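[2Fe-2S] ferredoxin (Aquifex aeolicus, PDB 1M2D) transfers electrons through a [2Fe-2S] cluster held in a thioredoxin-like fold and forms a homodimer in solution. Local coordinates at the interface of chains A and B. Sequence-based numbering; all coordinates share one arbitrary frame. Chains: chain A/B, [2Fe-2S] ferredoxin.

The interface of chains A and B. Residues chain A 3, 5, 7, 68-69; chain B 7, 68-69.
A:Phe7 and B:Phe7 meet face to face across the two-fold axis of the ferredoxin homodimer, a compact example of how symmetry lets one small set of aromatic residues build both halves of an interface. The two side chains, each on strand 4-9, reach toward each other tip to tip and then overlap, with ring centroids 3.7 Å apart and planes only 8° from parallel. The stack is slipped: A:Phe7 CE2 lies toward the rim of the partner ring, 3.4 Å from B:Phe7 CD2. On its other face A:Phe7 is covered by A:His5, whose CD2 sits toward the ring's rim; this neighbour in chain A would help hold the ring flat.

The tyrosines at the end of strand 65-68 interlock differently. Each lays its CB over the centre of the other's ring as a CH-pi contact, A:Tyr68 CB 3.6 Å from the B:Tyr68 centroid. With CG of B:Tyr68 anti to its carbonyl carbon (chi1 -78°), the ring lies against A:Tyr68 CB and carries its hydroxyl toward A:His5. On the way its CE1 comes in the plane of the A:Phe7 ring, edge on, 3.7 Å from A:Phe7 CE1. An alanine in place of B:Tyr68 would probably uncover the edge of A:Phe7 and the CB of A:Tyr68, and leave A:His5 without its phenol partner.

Beyond the rings, A:Pro69 and B:Pro69, each following a cis peptide bond, meet alongside the tyrosines, A:Pro69 CB 3.6 Å from B:Pro69 O. The imidazole stands nearly perpendicular to the phenol ring, at 86°, and B:Tyr68 OH lies in the imidazole plane, joined to A:His5 ND1 by a somewhat bent hydrogen bond of 3.0 Å.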
loop_
_atom_site.group_PDB
_atom_site.type_symbol
_atom_site.label_atom_id
_atom_site.label_comp_id
_atom_site.label_asym_id
_atom_site.label_seq_id
_atom_site.Cartn_x
_atom_site.Cartn_y
_atom_site.Cartn_z
ATOM N N PHE A 3 14.742 -5.394 -0.941
ATOM C CA PHE A 3 13.353 -5.342 -1.324
ATOM C C PHE A 3 12.780 -3.957 -1.088
ATOM O O PHE A 3 12.991 -3.468 0.018
ATOM C CB PHE A 3 12.516 -6.311 -0.468
ATOM C CG PHE A 3 11.033 -6.112 -0.765
ATOM C CD1 PHE A 3 10.537 -6.474 -2.003
ATOM C CD2 PHE A 3 10.191 -5.542 0.170
ATOM C CE1 PHE A 3 9.216 -6.286 -2.303
ATOM C CE2 PHE A 3 8.862 -5.428 -0.113
ATOM C CZ PHE A 3 8.342 -5.807 -1.353
ATOM N N HIS A 5 9.000 -1.771 -1.764
ATOM C CA HIS A 5 7.555 -1.907 -2.038
ATOM C C HIS A 5 7.067 -0.500 -2.364
ATOM O O HIS A 5 7.145 0.424 -1.539
ATOM C CB HIS A 5 6.872 -2.461 -0.798
ATOM C CG HIS A 5 5.554 -3.089 -1.092
ATOM N ND1 HIS A 5 4.919 -4.003 -0.377
ATOM C CD2 HIS A 5 4.722 -2.940 -2.159
ATOM C CE1 HIS A 5 3.829 -4.374 -0.743
ATOM N NE2 HIS A 5 3.648 -3.773 -1.902
ATOM N N PHE A 7 3.999 1.870 -3.535
ATOM C CA PHE A 7 2.558 2.019 -3.497
ATOM C C PHE A 7 2.171 3.250 -4.306
ATOM O O PHE A 7 2.649 4.364 -4.012
ATOM C CB PHE A 7 2.091 2.173 -2.045
ATOM C CG PHE A 7 2.254 0.917 -1.251
ATOM C CD1 PHE A 7 3.397 0.704 -0.477
ATOM C CD2 PHE A 7 1.305 -0.108 -1.301
ATOM C CE1 PHE A 7 3.569 -0.466 0.232
ATOM C CE2 PHE A 7 1.447 -1.254 -0.543
ATOM C CZ PHE A 7 2.579 -1.436 0.238
ATOM N N TYR A 68 8.287 1.903 0.621
ATOM C CA TYR A 68 8.633 1.237 1.868
ATOM C C TYR A 68 9.684 0.195 1.642
ATOM O O TYR A 68 9.826 -0.300 0.515
ATOM C CB TYR A 68 7.358 0.663 2.539
ATOM C CG TYR A 68 6.505 1.722 3.214
ATOM C CD1 TYR A 68 5.223 1.980 2.800
ATOM C CD2 TYR A 68 6.993 2.462 4.278
ATOM C CE1 TYR A 68 4.433 2.938 3.414
ATOM C CE2 TYR A 68 6.229 3.421 4.892
ATOM C CZ TYR A 68 4.961 3.649 4.452
ATOM O OH TYR A 68 4.332 4.621 5.091
ATOM N N PRO A 69 10.413 -0.217 2.679
ATOM C CA PRO A 69 10.329 0.275 4.039
ATOM C C PRO A 69 10.961 1.646 4.290
ATOM O O PRO A 69 10.854 2.143 5.418
ATOM C CB PRO A 69 11.057 -0.803 4.832
ATOM C CG PRO A 69 12.079 -1.293 3.891
ATOM C CD PRO A 69 11.392 -1.320 2.551
ATOM N N PHE B 7 -1.585 -1.797 5.192
ATOM C CA PHE B 7 -2.111 -2.015 3.862
ATOM C C PHE B 7 -2.939 -3.295 3.865
ATOM O O PHE B 7 -2.439 -4.342 4.249
ATOM C CB PHE B 7 -0.997 -2.132 2.842
ATOM C CG PHE B 7 -0.263 -0.810 2.678
ATOM C CD1 PHE B 7 0.858 -0.518 3.421
ATOM C CD2 PHE B 7 -0.702 0.118 1.768
ATOM C CE1 PHE B 7 1.560 0.666 3.250
ATOM C CE2 PHE B 7 -0.011 1.319 1.569
ATOM C CZ PHE B 7 1.143 1.573 2.298
ATOM N N TYR B 68 3.889 -1.508 7.553
ATOM C CA TYR B 68 5.158 -0.774 7.325
ATOM C C TYR B 68 5.279 0.314 8.367
ATOM O O TYR B 68 4.299 0.781 8.953
ATOM C CB TYR B 68 5.183 -0.230 5.897
ATOM C CG TYR B 68 5.515 -1.260 4.861
ATOM C CD1 TYR B 68 4.619 -1.623 3.867
ATOM C CD2 TYR B 68 6.748 -1.931 4.885
ATOM C CE1 TYR B 68 4.919 -2.584 2.903
ATOM C CE2 TYR B 68 7.068 -2.873 3.938
ATOM C CZ TYR B 68 6.140 -3.175 2.960
ATOM O OH TYR B 68 6.594 -4.133 2.152
ATOM N N PRO B 69 6.515 0.787 8.619
ATOM C CA PRO B 69 7.739 0.327 7.970
ATOM C C PRO B 69 8.314 -0.985 8.447
ATOM O O PRO B 69 9.319 -1.419 7.911
ATOM C CB PRO B 69 8.748 1.479 8.339
ATOM C CG PRO B 69 8.230 1.942 9.676
ATOM C CD PRO B 69 6.714 1.929 9.556
#